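PDB 4M7O: iron-binding protein, which probably binds iron, perhaps as a chelate, outside the cell membrane as the solute-binding component of an ABC-type uptake system. Local coordinates for residues L28-T33 with S49-Y54; L39-D44 with Q128-E133; R212-L217 with D239-V244. One frame throughout, in Å; residues are numbered along the deposited sequence.

Contact 1: residues L28-T33 with S49-Y54; sequences LIPSNT and STVDDY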
ATOM      1  N   LEU A  28       5.278  -4.500 -13.312  1.00 27.95           N
ATOM      2  CA  LEU A  28       5.690  -5.554 -12.381  1.00 25.51           C
ATOM      3  C   LEU A  28       5.115  -5.479 -10.968  1.00 25.51           C
ATOM      4  O   LEU A  28       5.480  -6.292 -10.101  1.00 24.77           O
ATOM      5  CB  LEU A  28       7.219  -5.641 -12.309  1.00 26.65           C
ATOM      6  CG  LEU A  28       7.867  -6.143 -13.605  1.00 31.52           C
ATOM      7  CD1 LEU A  28       9.367  -6.433 -13.409  1.00 31.56           C
ATOM      8  CD2 LEU A  28       7.136  -7.371 -14.108  1.00 25.42           C
ATOM      9  N   ILE A  29       4.222  -4.524 -10.721  1.00 24.50           N
ATOM     10  CA  ILE A  29       3.571  -4.448  -9.416  1.00 26.38           C
ATOM     11  C   ILE A  29       2.153  -3.919  -9.627  1.00 27.97           C
ATOM     12  O   ILE A  29       1.932  -3.085 -10.505  1.00 28.51           O
ATOM     13  CB  ILE A  29       4.419  -3.597  -8.405  1.00 28.06           C
ATOM     14  CG1 ILE A  29       4.076  -3.949  -6.940  1.00 28.22           C
ATOM     15  CG2 ILE A  29       4.258  -2.100  -8.678  1.00 26.89           C
ATOM     16  CD1 ILE A  29       5.191  -3.659  -5.944  1.00 40.32           C
ATOM     17  N   PRO A  30       1.171  -4.443  -8.872  1.00 28.95           N
ATOM     18  CA  PRO A  30      -0.207  -4.064  -9.220  1.00 28.97           C
ATOM     19  C   PRO A  30      -0.487  -2.560  -9.174  1.00 30.56           C
ATOM     20  O   PRO A  30      -1.190  -2.103 -10.062  1.00 29.63           O
ATOM     21  CB  PRO A  30      -1.051  -4.826  -8.191  1.00 33.02           C
ATOM     22  CG  PRO A  30      -0.196  -6.043  -7.853  1.00 30.83           C
ATOM     23  CD  PRO A  30       1.208  -5.485  -7.823  1.00 26.48           C
ATOM     24  N   SER A  31       0.059  -1.802  -8.220  1.00 30.05           N
ATOM     25  CA  SER A  31      -0.199  -0.356  -8.206  1.00 32.56           C
ATOM     26  C   SER A  31       0.205   0.319  -9.530  1.00 31.39           C
ATOM     27  O   SER A  31      -0.547   1.142 -10.069  1.00 33.18           O
ATOM     28  CB  SER A  31       0.464   0.333  -7.010  1.00 27.45           C
ATOM     29  OG  SER A  31       1.832  -0.012  -6.915  1.00 29.08           O
ATOM     30  N   ASN A  32       1.376  -0.038 -10.050  1.00 24.35           N
ATOM     31  CA  ASN A  32       1.817   0.422 -11.368  1.00 28.76           C
ATOM     32  C   ASN A  32       0.789   0.108 -12.448  1.00 30.36           C
ATOM     33  O   ASN A  32       0.430   0.974 -13.257  1.00 29.58           O
ATOM     34  CB  ASN A  32       3.160  -0.215 -11.744  1.00 32.73           C
ATOM     35  CG  ASN A  32       4.335   0.446 -11.044  1.00 32.57           C
ATOM     36  OD1 ASN A  32       4.160   1.405 -10.284  1.00 30.87           O
ATOM     37  ND2 ASN A  32       5.545  -0.062 -11.300  1.00 29.91           N
ATOM     38  N   THR A  33       0.305  -1.127 -12.457  1.00 29.13           N
ATOM     39  CA  THR A  33      -0.650  -1.533 -13.484  1.00 29.34           C
ATOM     40  C   THR A  33      -1.930  -0.723 -13.380  1.00 27.72           C
ATOM     41  O   THR A  33      -2.474  -0.292 -14.395  1.00 28.86           O
ATOM     42  CB  THR A  33      -0.983  -3.008 -13.376  1.00 30.67           C
ATOM     43  OG1 THR A  33       0.226  -3.781 -13.500  1.00 29.76           O
ATOM     44  CG2 THR A  33      -1.959  -3.427 -14.486  1.00 30.73           C
ATOM     45  N   SER A  49       2.353  -8.662 -13.599  1.00 29.31           N
ATOM     46  CA  SER A  49       2.881  -9.651 -12.677  1.00 29.20           C
ATOM     47  C   SER A  49       1.833 -10.715 -12.399  1.00 33.81           C
ATOM     48  O   SER A  49       0.646 -10.536 -12.681  1.00 36.39           O
ATOM     49  CB  SER A  49       3.327  -8.999 -11.374  1.00 32.16           C
ATOM     50  OG  SER A  49       2.246  -8.880 -10.475  1.00 33.83           O
ATOM     51  N   THR A  50       2.274 -11.820 -11.822  1.00 34.23           N
ATOM     52  CA  THR A  50       1.383 -12.933 -11.534  1.00 34.78           C
ATOM     53  C   THR A  50       0.371 -12.611 -10.451  1.00 35.69           C
ATOM     54  O   THR A  50      -0.563 -13.383 -10.232  1.00 43.68           O
ATOM     55  CB  THR A  50       2.187 -14.129 -11.073  1.00 40.70           C
ATOM     56  OG1 THR A  50       3.168 -13.671 -10.132  1.00 42.07           O
ATOM     57  CG2 THR A  50       2.886 -14.787 -12.273  1.00 39.20           C
ATOM     58  N   VAL A  51       0.569 -11.495  -9.749  1.00 31.42           N
ATOM     59  CA  VAL A  51      -0.368 -11.102  -8.697  1.00 33.01           C
ATOM     60  C   VAL A  51      -1.213  -9.877  -9.047  1.00 30.94           C
ATOM     61  O   VAL A  51      -1.908  -9.340  -8.196  1.00 30.75           O
ATOM     62  CB  VAL A  51       0.338 -10.899  -7.335  1.00 36.06           C
ATOM     63  CG1 VAL A  51       0.928 -12.219  -6.847  1.00 36.30           C
ATOM     64  CG2 VAL A  51       1.426  -9.816  -7.430  1.00 35.58           C
ATOM     65  N   ASP A  52      -1.178  -9.436 -10.298  1.00 28.85           N
ATOM     66  CA  ASP A  52      -2.069  -8.350 -10.722  1.00 32.01           C
ATOM     67  C   ASP A  52      -3.535  -8.795 -10.716  1.00 34.39           C
ATOM     68  O   ASP A  52      -3.869  -9.857 -11.240  1.00 34.83           O
ATOM     69  CB  ASP A  52      -1.659  -7.821 -12.097  1.00 36.33           C
ATOM     70  CG  ASP A  52      -0.545  -6.792 -12.009  1.00 39.30           C
ATOM     71  OD1 ASP A  52       0.629  -7.172 -11.826  1.00 40.32           O
ATOM     72  OD2 ASP A  52      -0.846  -5.590 -12.087  1.00 41.68           O
ATOM     73  N   ASP A  53      -4.397  -7.978 -10.101  1.00 27.69           N
ATOM     74  CA  ASP A  53      -5.786  -8.359  -9.800  1.00 32.83           C
ATOM     75  C   ASP A  53      -6.790  -7.272 -10.184  1.00 31.70           C
ATOM     76  O   ASP A  53      -7.985  -7.394  -9.914  1.00 37.02           O
ATOM     77  CB  ASP A  53      -5.936  -8.647  -8.298  1.00 39.99           C
ATOM     78  CG  ASP A  53      -5.299  -7.553  -7.414  1.00 47.63           C
ATOM     79  OD1 ASP A  53      -5.117  -6.400  -7.877  1.00 44.00           O
ATOM     80  OD2 ASP A  53      -4.966  -7.848  -6.244  1.00 51.47           O
ATOM     81  N   TYR A  54      -6.298  -6.198 -10.786  1.00 28.59           N
ATOM     82  CA  TYR A  54      -7.150  -5.061 -11.093  1.00 32.93           C
ATOM     83  C   TYR A  54      -6.588  -4.319 -12.295  1.00 33.06           C
ATOM     84  O   TYR A  54      -5.388  -4.075 -12.374  1.00 34.59           O
ATOM     85  CB  TYR A  54      -7.264  -4.116  -9.871  1.00 29.77           C
ATOM     86  CG  TYR A  54      -8.435  -3.157  -9.961  1.00 29.55           C
ATOM     87  CD1 TYR A  54      -8.319  -1.928 -10.596  1.00 32.55           C
ATOM     88  CD2 TYR A  54      -9.668  -3.494  -9.425  1.00 36.72           C
ATOM     89  CE1 TYR A  54      -9.418  -1.054 -10.676  1.00 36.51           C
ATOM     90  CE2 TYR A  54     -10.758  -2.639  -9.506  1.00 36.72           C
ATOM     91  CZ  TYR A  54     -10.625  -1.422 -10.129  1.00 38.94           C
ATOM     92  OH  TYR A  54     -11.715  -0.580 -10.198  1.00 47.15           O
TER

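Contact 2: residues L39-D44 with Q128-E133; sequences LGIGED and QLTDRE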
ATOM      1  N   LEU A  39      -4.351   5.989 -16.710  1.00 37.23           N
ATOM      2  CA  LEU A  39      -3.756   6.984 -17.601  1.00 40.95           C
ATOM      3  C   LEU A  39      -4.202   6.778 -19.046  1.00 41.14           C
ATOM      4  O   LEU A  39      -3.889   7.598 -19.920  1.00 36.59           O
ATOM      5  CB  LEU A  39      -2.221   6.959 -17.517  1.00 33.12           C
ATOM      6  CG  LEU A  39      -1.636   7.398 -16.167  1.00 38.04           C
ATOM      7  CD1 LEU A  39      -0.115   7.498 -16.229  1.00 39.97           C
ATOM      8  CD2 LEU A  39      -2.240   8.716 -15.723  1.00 37.39           C
ATOM      9  N   GLY A  40      -4.940   5.694 -19.294  1.00 38.29           N
ATOM     10  CA  GLY A  40      -5.503   5.442 -20.613  1.00 40.83           C
ATOM     11  C   GLY A  40      -4.597   4.592 -21.490  1.00 34.04           C
ATOM     12  O   GLY A  40      -4.848   4.430 -22.682  1.00 38.79           O
ATOM     13  N   ILE A  41      -3.544   4.032 -20.906  1.00 39.26           N
ATOM     14  CA  ILE A  41      -2.601   3.259 -21.708  1.00 41.21           C
ATOM     15  C   ILE A  41      -2.533   1.779 -21.327  1.00 37.75           C
ATOM     16  O   ILE A  41      -1.512   1.129 -21.539  1.00 36.14           O
ATOM     17  CB  ILE A  41      -1.181   3.909 -21.744  1.00 39.13           C
ATOM     18  CG1 ILE A  41      -0.609   4.088 -20.338  1.00 42.69           C
ATOM     19  CG2 ILE A  41      -1.222   5.257 -22.460  1.00 38.83           C
ATOM     20  CD1 ILE A  41       0.763   4.758 -20.333  1.00 38.36           C
ATOM     21  N   GLY A  42      -3.625   1.247 -20.784  1.00 36.83           N
ATOM     22  CA  GLY A  42      -3.692  -0.173 -20.482  1.00 39.31           C
ATOM     23  C   GLY A  42      -3.488  -1.043 -21.712  1.00 37.13           C
ATOM     24  O   GLY A  42      -2.933  -2.151 -21.628  1.00 30.78           O
ATOM     25  N   GLU A  43      -3.916  -0.538 -22.863  1.00 32.91           N
ATOM     26  CA  GLU A  43      -3.760  -1.264 -24.119  1.00 41.08           C
ATOM     27  C   GLU A  43      -2.323  -1.281 -24.620  1.00 38.48           C
ATOM     28  O   GLU A  43      -2.038  -1.871 -25.664  1.00 41.50           O
ATOM     29  CB  GLU A  43      -4.671  -0.669 -25.194  1.00 42.86           C
ATOM     30  CG  GLU A  43      -6.124  -0.545 -24.757  1.00 51.88           C
ATOM     31  N   ASP A  44      -1.413  -0.641 -23.894  1.00 42.68           N
ATOM     32  CA  ASP A  44      -0.011  -0.625 -24.322  1.00 40.82           C
ATOM     33  C   ASP A  44       0.827  -1.559 -23.460  1.00 34.80           C
ATOM     34  O   ASP A  44       2.049  -1.627 -23.601  1.00 38.24           O
ATOM     35  CB  ASP A  44       0.555   0.805 -24.302  1.00 43.54           C
ATOM     36  CG  ASP A  44      -0.224   1.762 -25.209  1.00 48.08           C
ATOM     37  OD1 ASP A  44      -0.653   1.341 -26.307  1.00 40.36           O
ATOM     38  OD2 ASP A  44      -0.416   2.936 -24.820  1.00 50.92           O
ATOM     39  N   GLN A 128       4.525  11.743 -16.421  1.00 37.38           N
ATOM     40  CA  GLN A 128       5.552  12.449 -17.175  1.00 39.82           C
ATOM     41  C   GLN A 128       6.425  11.473 -17.954  1.00 44.15           C
ATOM     42  O   GLN A 128       6.888  11.781 -19.046  1.00 46.84           O
ATOM     43  CB  GLN A 128       6.406  13.315 -16.259  1.00 46.61           C
ATOM     44  CG  GLN A 128       7.492  14.079 -16.995  1.00 59.20           C
ATOM     45  CD  GLN A 128       8.082  15.186 -16.153  1.00 72.05           C
ATOM     46  OE1 GLN A 128       7.842  15.253 -14.945  1.00 75.82           O
ATOM     47  NE2 GLN A 128       8.853  16.072 -16.785  1.00 76.62           N
ATOM     48  N   LEU A 129       6.631  10.288 -17.389  1.00 45.04           N
ATOM     49  CA  LEU A 129       7.441   9.254 -18.021  1.00 43.30           C
ATOM     50  C   LEU A 129       6.810   8.786 -19.332  1.00 40.81           C
ATOM     51  O   LEU A 129       7.500   8.625 -20.338  1.00 45.10           O
ATOM     52  CB  LEU A 129       7.623   8.074 -17.054  1.00 38.36           C
ATOM     53  CG  LEU A 129       8.221   6.782 -17.620  1.00 37.37           C
ATOM     54  CD1 LEU A 129       9.653   6.988 -18.088  1.00 33.61           C
ATOM     55  CD2 LEU A 129       8.140   5.640 -16.617  1.00 31.78           C
ATOM     56  N   THR A 130       5.492   8.604 -19.314  1.00 39.06           N
ATOM     57  CA  THR A 130       4.749   8.049 -20.450  1.00 36.20           C
ATOM     58  C   THR A 130       4.059   9.098 -21.300  1.00 38.60           C
ATOM     59  O   THR A 130       3.198   8.756 -22.111  1.00 41.86           O
ATOM     60  CB  THR A 130       3.631   7.107 -19.967  1.00 37.87           C
ATOM     61  OG1 THR A 130       2.716   7.841 -19.135  1.00 39.47           O
ATOM     62  CG2 THR A 130       4.206   5.961 -19.170  1.00 38.14           C
ATOM     63  N   ASP A 131       4.414  10.363 -21.100  1.00 41.27           N
ATOM     64  CA  ASP A 131       3.789  11.462 -21.841  1.00 48.24           C
ATOM     65  C   ASP A 131       2.264  11.405 -21.725  1.00 46.27           C
ATOM     66  O   ASP A 131       1.545  11.534 -22.708  1.00 44.03           O
ATOM     67  CB  ASP A 131       4.227  11.451 -23.314  1.00 53.70           C
ATOM     68  CG  ASP A 131       3.953  12.769 -24.016  1.00 63.28           C
ATOM     69  OD1 ASP A 131       3.793  13.792 -23.321  1.00 64.18           O
ATOM     70  OD2 ASP A 131       3.903  12.785 -25.265  1.00 66.33           O
ATOM     71  N   ARG A 132       1.778  11.198 -20.507  1.00 44.69           N
ATOM     72  CA  ARG A 132       0.349  11.217 -20.241  1.00 44.94           C
ATOM     73  C   ARG A 132       0.088  12.185 -19.097  1.00 48.87           C
ATOM     74  O   ARG A 132      -0.656  11.869 -18.172  1.00 44.81           O
ATOM     75  CB  ARG A 132      -0.137   9.811 -19.870  1.00 40.78           C
ATOM     76  CG  ARG A 132       0.165   8.772 -20.937  1.00 42.94           C
ATOM     77  CD  ARG A 132      -0.672   8.993 -22.179  1.00 43.47           C
ATOM     78  NE  ARG A 132      -2.059   8.601 -21.946  1.00 49.31           N
ATOM     79  CZ  ARG A 132      -3.059   8.809 -22.796  1.00 51.77           C
ATOM     80  NH1 ARG A 132      -2.843   9.406 -23.960  1.00 53.95           N
ATOM     81  NH2 ARG A 132      -4.283   8.413 -22.484  1.00 47.40           N
ATOM     82  N   GLU A 133       0.714  13.358 -19.172  1.00 47.71           N
ATOM     83  CA  GLU A 133       0.710  14.326 -18.077  1.00 50.43           C
ATOM     84  C   GLU A 133      -0.689  14.855 -17.767  1.00 50.57           C
ATOM     85  O   GLU A 133      -1.074  14.978 -16.603  1.00 50.47           O
ATOM     86  CB  GLU A 133       1.683  15.473 -18.383  1.00 54.98           C
ATOM     87  CG  GLU A 133       3.145  15.024 -18.472  1.00 63.30           C
ATOM     88  CD  GLU A 133       4.124  16.178 -18.647  1.00 73.20           C
ATOM     89  OE1 GLU A 133       4.007  16.922 -19.644  1.00 79.21           O
ATOM     90  OE2 GLU A 133       5.015  16.335 -17.785  1.00 73.93           O
TER

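Contact 3: residues R212-L217 with D239-V244; sequences RNPDIL and DKINAV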
ATOM      1  N   ARG A 212       1.127   2.241  26.864  1.00 37.26           N
ATOM      2  CA  ARG A 212       0.581   3.245  25.948  1.00 43.25           C
ATOM      3  C   ARG A 212      -0.939   3.231  25.957  1.00 38.77           C
ATOM      4  O   ARG A 212      -1.584   4.227  25.599  1.00 39.04           O
ATOM      5  CB  ARG A 212       1.063   3.008  24.511  1.00 47.30           C
ATOM      6  CG  ARG A 212       2.544   3.210  24.306  1.00 57.03           C
ATOM      7  CD  ARG A 212       2.965   4.638  24.565  1.00 56.75           C
ATOM      8  NE  ARG A 212       4.420   4.766  24.541  1.00 57.72           N
ATOM      9  CZ  ARG A 212       5.121   5.197  23.497  1.00 57.10           C
ATOM     10  NH1 ARG A 212       6.445   5.275  23.573  1.00 51.20           N
ATOM     11  NH2 ARG A 212       4.502   5.560  22.381  1.00 56.17           N
ATOM     12  N   ASN A 213      -1.503   2.093  26.354  1.00 44.63           N
ATOM     13  CA  ASN A 213      -2.949   1.938  26.504  1.00 44.20           C
ATOM     14  C   ASN A 213      -3.790   2.458  25.328  1.00 42.77           C
ATOM     15  O   ASN A 213      -4.608   3.360  25.503  1.00 42.03           O
ATOM     16  CB  ASN A 213      -3.398   2.597  27.819  1.00 43.69           C
ATOM     17  CG  ASN A 213      -4.780   2.187  28.229  1.00 45.54           C
ATOM     18  OD1 ASN A 213      -5.390   1.323  27.604  1.00 46.20           O
ATOM     19  ND2 ASN A 213      -5.293   2.804  29.295  1.00 54.56           N
ATOM     20  N   PRO A 214      -3.613   1.875  24.128  1.00 40.22           N
ATOM     21  CA  PRO A 214      -4.380   2.314  22.953  1.00 36.02           C
ATOM     22  C   PRO A 214      -5.880   2.053  23.099  1.00 37.19           C
ATOM     23  O   PRO A 214      -6.284   1.168  23.873  1.00 38.94           O
ATOM     24  CB  PRO A 214      -3.807   1.454  21.807  1.00 33.74           C
ATOM     25  CG  PRO A 214      -3.155   0.281  22.488  1.00 42.14           C
ATOM     26  CD  PRO A 214      -2.669   0.786  23.810  1.00 40.61           C
ATOM     27  N   ASP A 215      -6.689   2.835  22.394  1.00 37.56           N
ATOM     28  CA  ASP A 215      -8.136   2.681  22.445  1.00 38.95           C
ATOM     29  C   ASP A 215      -8.592   1.699  21.371  1.00 51.64           C
ATOM     30  O   ASP A 215      -9.688   1.159  21.433  1.00 38.46           O
ATOM     31  CB  ASP A 215      -8.794   4.040  22.230  1.00 40.99           C
ATOM     32  CG  ASP A 215      -8.280   5.095  23.202  1.00 51.87           C
ATOM     33  OD1 ASP A 215      -8.354   4.873  24.437  1.00 51.68           O
ATOM     34  OD2 ASP A 215      -7.785   6.145  22.730  1.00 48.22           O
ATOM     35  N   ILE A 216      -7.743   1.469  20.376  1.00 35.31           N
ATOM     36  CA  ILE A 216      -8.087   0.596  19.263  1.00 35.54           C
ATOM     37  C   ILE A 216      -6.832  -0.172  18.849  1.00 38.68           C
ATOM     38  O   ILE A 216      -5.755   0.422  18.768  1.00 40.68           O
ATOM     39  CB  ILE A 216      -8.562   1.426  18.046  1.00 40.68           C
ATOM     40  CG1 ILE A 216      -9.661   2.418  18.458  1.00 46.16           C
ATOM     41  CG2 ILE A 216      -9.022   0.522  16.911  1.00 34.37           C
ATOM     42  CD1 ILE A 216     -10.163   3.292  17.339  1.00 42.89           C
ATOM     43  N   LEU A 217      -6.959  -1.479  18.613  1.00 34.42           N
ATOM     44  CA  LEU A 217      -5.857  -2.275  18.046  1.00 36.43           C
ATOM     45  C   LEU A 217      -6.233  -2.652  16.622  1.00 36.07           C
ATOM     46  O   LEU A 217      -7.351  -3.119  16.358  1.00 37.86           O
ATOM     47  CB  LEU A 217      -5.622  -3.559  18.847  1.00 37.25           C
ATOM     48  CG  LEU A 217      -5.592  -3.452  20.376  1.00 37.24           C
ATOM     49  CD1 LEU A 217      -5.345  -4.825  21.031  1.00 37.35           C
ATOM     50  CD2 LEU A 217      -4.499  -2.488  20.805  1.00 34.65           C
ATOM     51  N   ASP A 239      -5.408  -7.724  28.817  1.00 60.75           N
ATOM     52  CA  ASP A 239      -6.725  -7.613  29.452  1.00 66.28           C
ATOM     53  C   ASP A 239      -7.062  -6.203  29.893  1.00 63.55           C
ATOM     54  O   ASP A 239      -8.217  -5.781  29.819  1.00 69.63           O
ATOM     55  CB  ASP A 239      -6.798  -8.512  30.691  1.00 79.55           C
ATOM     56  CG  ASP A 239      -7.240  -9.922  30.368  1.00 88.92           C
ATOM     57  OD1 ASP A 239      -7.542 -10.196  29.183  1.00 92.58           O
ATOM     58  OD2 ASP A 239      -7.300 -10.750  31.307  1.00 89.08           O
ATOM     59  N   LYS A 240      -6.047  -5.488  30.368  1.00 60.49           N
ATOM     60  CA  LYS A 240      -6.215  -4.149  30.918  1.00 61.15           C
ATOM     61  C   LYS A 240      -6.585  -3.105  29.862  1.00 63.59           C
ATOM     62  O   LYS A 240      -7.509  -2.318  30.064  1.00 66.08           O
ATOM     63  CB  LYS A 240      -4.936  -3.733  31.653  1.00 63.76           C
ATOM     64  CG  LYS A 240      -4.643  -4.568  32.897  1.00 71.93           C
ATOM     65  CD  LYS A 240      -3.862  -3.772  33.930  1.00 79.48           C
ATOM     66  CE  LYS A 240      -4.240  -4.194  35.346  1.00 80.33           C
ATOM     67  NZ  LYS A 240      -5.713  -4.162  35.570  1.00 79.83           N
ATOM     68  N   ILE A 241      -5.867  -3.129  28.736  1.00 56.91           N
ATOM     69  CA  ILE A 241      -5.919  -2.109  27.676  1.00 50.09           C
ATOM     70  C   ILE A 241      -7.326  -1.613  27.273  1.00 47.62           C
ATOM     71  O   ILE A 241      -8.244  -2.429  27.132  1.00 48.10           O
ATOM     72  CB  ILE A 241      -5.177  -2.644  26.428  1.00 47.01           C
ATOM     73  CG1 ILE A 241      -3.731  -3.012  26.780  1.00 48.71           C
ATOM     74  CG2 ILE A 241      -5.209  -1.649  25.276  1.00 43.48           C
ATOM     75  CD1 ILE A 241      -2.971  -3.600  25.580  1.00 43.09           C
ATOM     76  N   ASN A 242      -7.478  -0.286  27.114  1.00 52.12           N
ATOM     77  CA  ASN A 242      -8.728   0.360  26.669  1.00 48.25           C
ATOM     78  C   ASN A 242      -9.364  -0.472  25.536  1.00 50.94           C
ATOM     79  O   ASN A 242     -10.491  -0.943  25.646  1.00 47.91           O
ATOM     80  CB  ASN A 242      -8.452   1.780  26.106  1.00 66.26           C
ATOM     81  CG  ASN A 242      -8.298   2.888  27.185  1.00 65.36           C
ATOM     82  OD1 ASN A 242      -7.974   2.636  28.338  1.00 56.63           O
ATOM     83  ND2 ASN A 242      -8.512   4.140  26.769  1.00 71.29           N
ATOM     84  N   ALA A 243      -8.597  -0.659  24.458  1.00 43.88           N
ATOM     85  CA  ALA A 243      -9.052  -1.383  23.262  1.00 52.83           C
ATOM     86  C   ALA A 243      -9.633  -2.767  23.536  1.00 43.07           C
ATOM     87  O   ALA A 243     -10.644  -3.135  22.957  1.00 44.38           O
ATOM     88  CB  ALA A 243      -7.924  -1.492  22.254  1.00 39.51           C
ATOM     89  N   VAL A 244      -8.982  -3.542  24.394  1.00 49.43           N
ATOM     90  CA  VAL A 244      -9.462  -4.886  24.680  1.00 52.01           C
ATOM     91  C   VAL A 244     -10.754  -4.846  25.497  1.00 56.86           C
ATOM     92  O   VAL A 244     -11.674  -5.614  25.223  1.00 60.39           O
ATOM     93  CB  VAL A 244      -8.395  -5.743  25.386  1.00 55.87           C
ATOM     94  CG1 VAL A 244      -8.901  -7.164  25.587  1.00 57.78           C
ATOM     95  CG2 VAL A 244      -7.104  -5.752  24.575  1.00 52.48           C
TER

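Contact 1: residues L28-T33 with S49-Y54
Asp52 turns its carboxylate toward Thr33 and the first turn of helix 30-38, and the flat group is gripped at OD1 by two donors, with a less certain bond at OD2. Ser49 N and Ser49 OG reach OD1 from opposite faces of the carboxylate plane. Ser49 N lies above that plane, 2.9 Å from Asp52 OD1, whereas the hydroxyl comes on the anti side with Ser49 OG 2.7 Å from Asp52 OD1. At the other oxygen, Asp52 OD2 accepts a hydrogen bond from Thr33 OG1, tip to tip; its length is doubtful because OD2 is modelled too close to the Thr33 side chain. Thr33 OG1 also bonds Ser27 OG, a double role that suits a hydroxyl. A chi1 of -84° puts Asp52 CG anti to the carbonyl carbon, beside the backbone N.

This clasp joins the strand 25-27 to helix 30-38 connection of the parallel-sheet lobe with the turn that follows strand 45-49. Residues 49-52 form a type I turn, and Ser49 OG adds an ST turn by accepting from Val51 N at 3.2 Å.

Proline suits the first helical position after the N-cap Ile29, since no amide hydrogen is needed there. The Pro30 ring lies over the turn, with Pro30 CG 3.7 Å from Val51 O and 4.1 Å from Val51 CG2. Ser49 CB packs 3.7 Å from Leu28 O, a carbonyl that accepts from Gln89 NE2. Beyond Pro30, Asp53 forms a salt bridge with Arg259, a residue the Pro30 ring also touches.

Contact 2: residues L39-D44 with Q128-E133
Leu39 and Arg132 bring their CA atoms to 6.5 Å where helix 30-38 ends in a Schellman motif at Gly40 and the chain between helices 116-129 and 133-152 passes by. The arginine carries most of the contact. Its chain bends at chi2 (-69°) and chi3 (-73°), and these two turns bring CD and then NE round toward the helix end. NE and NH2 grip one carbonyl side-on: Arg132 NH2 lies 2.7 Å and Arg132 NE 2.9 Å from Leu39 O. The oxygen sits close to the guanidinium plane, at the edge where the N-H bonds point, although both bonds are bent, the one from NH2 to 148°. A positive group suits this place, because carbonyls at the C-terminal end of a helix probably carry extra negative potential.

Ile41 lies over one face of the guanidinium, with its CG2 3.5 Å from Arg132 NE, and the two side chains slide past each other in opposite directions. The other branch of the isoleucine reaches Thr130, where Ile41 CD1 stands 3.7 Å from Thr130 CB. A beta-branched residue thus serves two neighbours at once. Thr130 OG1 bonds back to Ile126 O in the preceding helix, so the hydroxyl has its polar partner while CB and CG2 pack on Ile41 CD1. Gly40 has a positive phi, which glycine adopts easily, and having no side chain it lets Arg132 NH2 come within 3.7 Å of Gly40 CA.

Arg132 is also the N-cap residue of helix 133-152, and Leu39 packs on Gln135, Ala136 and Leu139 of that helix. Ile41 rests on Ile25 of strand 25-27, so the turn after helix 30-38 lies between the parallel sheet and the start of helix 133-152.

Contact 3: residues R212-L217 with D239-V244
Asn213 and Asn242 meet with their amide planes 81° apart, and hydrogen bonds dominate the contact. Asn242 N points almost straight (178°) at Asn213 OD1, 2.7 Å away. Asn213 CG is anti to its backbone N (chi1 -165°), which carries CG toward the start of helix 242-245. A weak bond runs from Asn213 ND2 to Asn242 OD1. Ala243 N donates to Pro214 O at 3.0 Å, so two amides of the first helical turn find acceptors in the other segment. Asn242 ND2 also bonds Asp215 OD1, at a doubtfully short distance, while Asp215 OD2 accepts from Glu162 N.

A weaker CA-H...O contact joins Ala243 CA to Asp215 O, at 3.2 Å.

Apolar packing completes the contact: Leu217 CG touches Ala243 CB at 3.6 Å, a methyl small enough to fit against the Asp215 carbonyl as well. Leu217 CD1 meets Val244 CG2, and Pro214 CD lies 3.8 Å from Ile241 CG2.

Asparagine tolerates the positive phi with which the chain leaves helix 206-212. The contact belongs to a beta-alpha-beta unit: strand 216-219, helices 225-234 and 242-245, then the parallel neighbouring strand 249-251.

How the contacts relate
Contacts 1 and 2 lie in one lobe, built on the parallel sheet, with centres 16 Å apart. They share helix 30-38: contact 1 holds its N-terminal end and contact 2 its C-terminal end, and their segments alternate along the chain. Contact 3 follows both in sequence and belongs to the other lobe, with its mixed sheet; its centre is 36 Å from that of contact 1 and 46 Å from that of contact 2. Helix 133-152, which begins beside contact 2, runs between the lobes. This layout is consistent with the helix-linked, two-lobed binding proteins, in which the ligand is held in the cleft between the lobes.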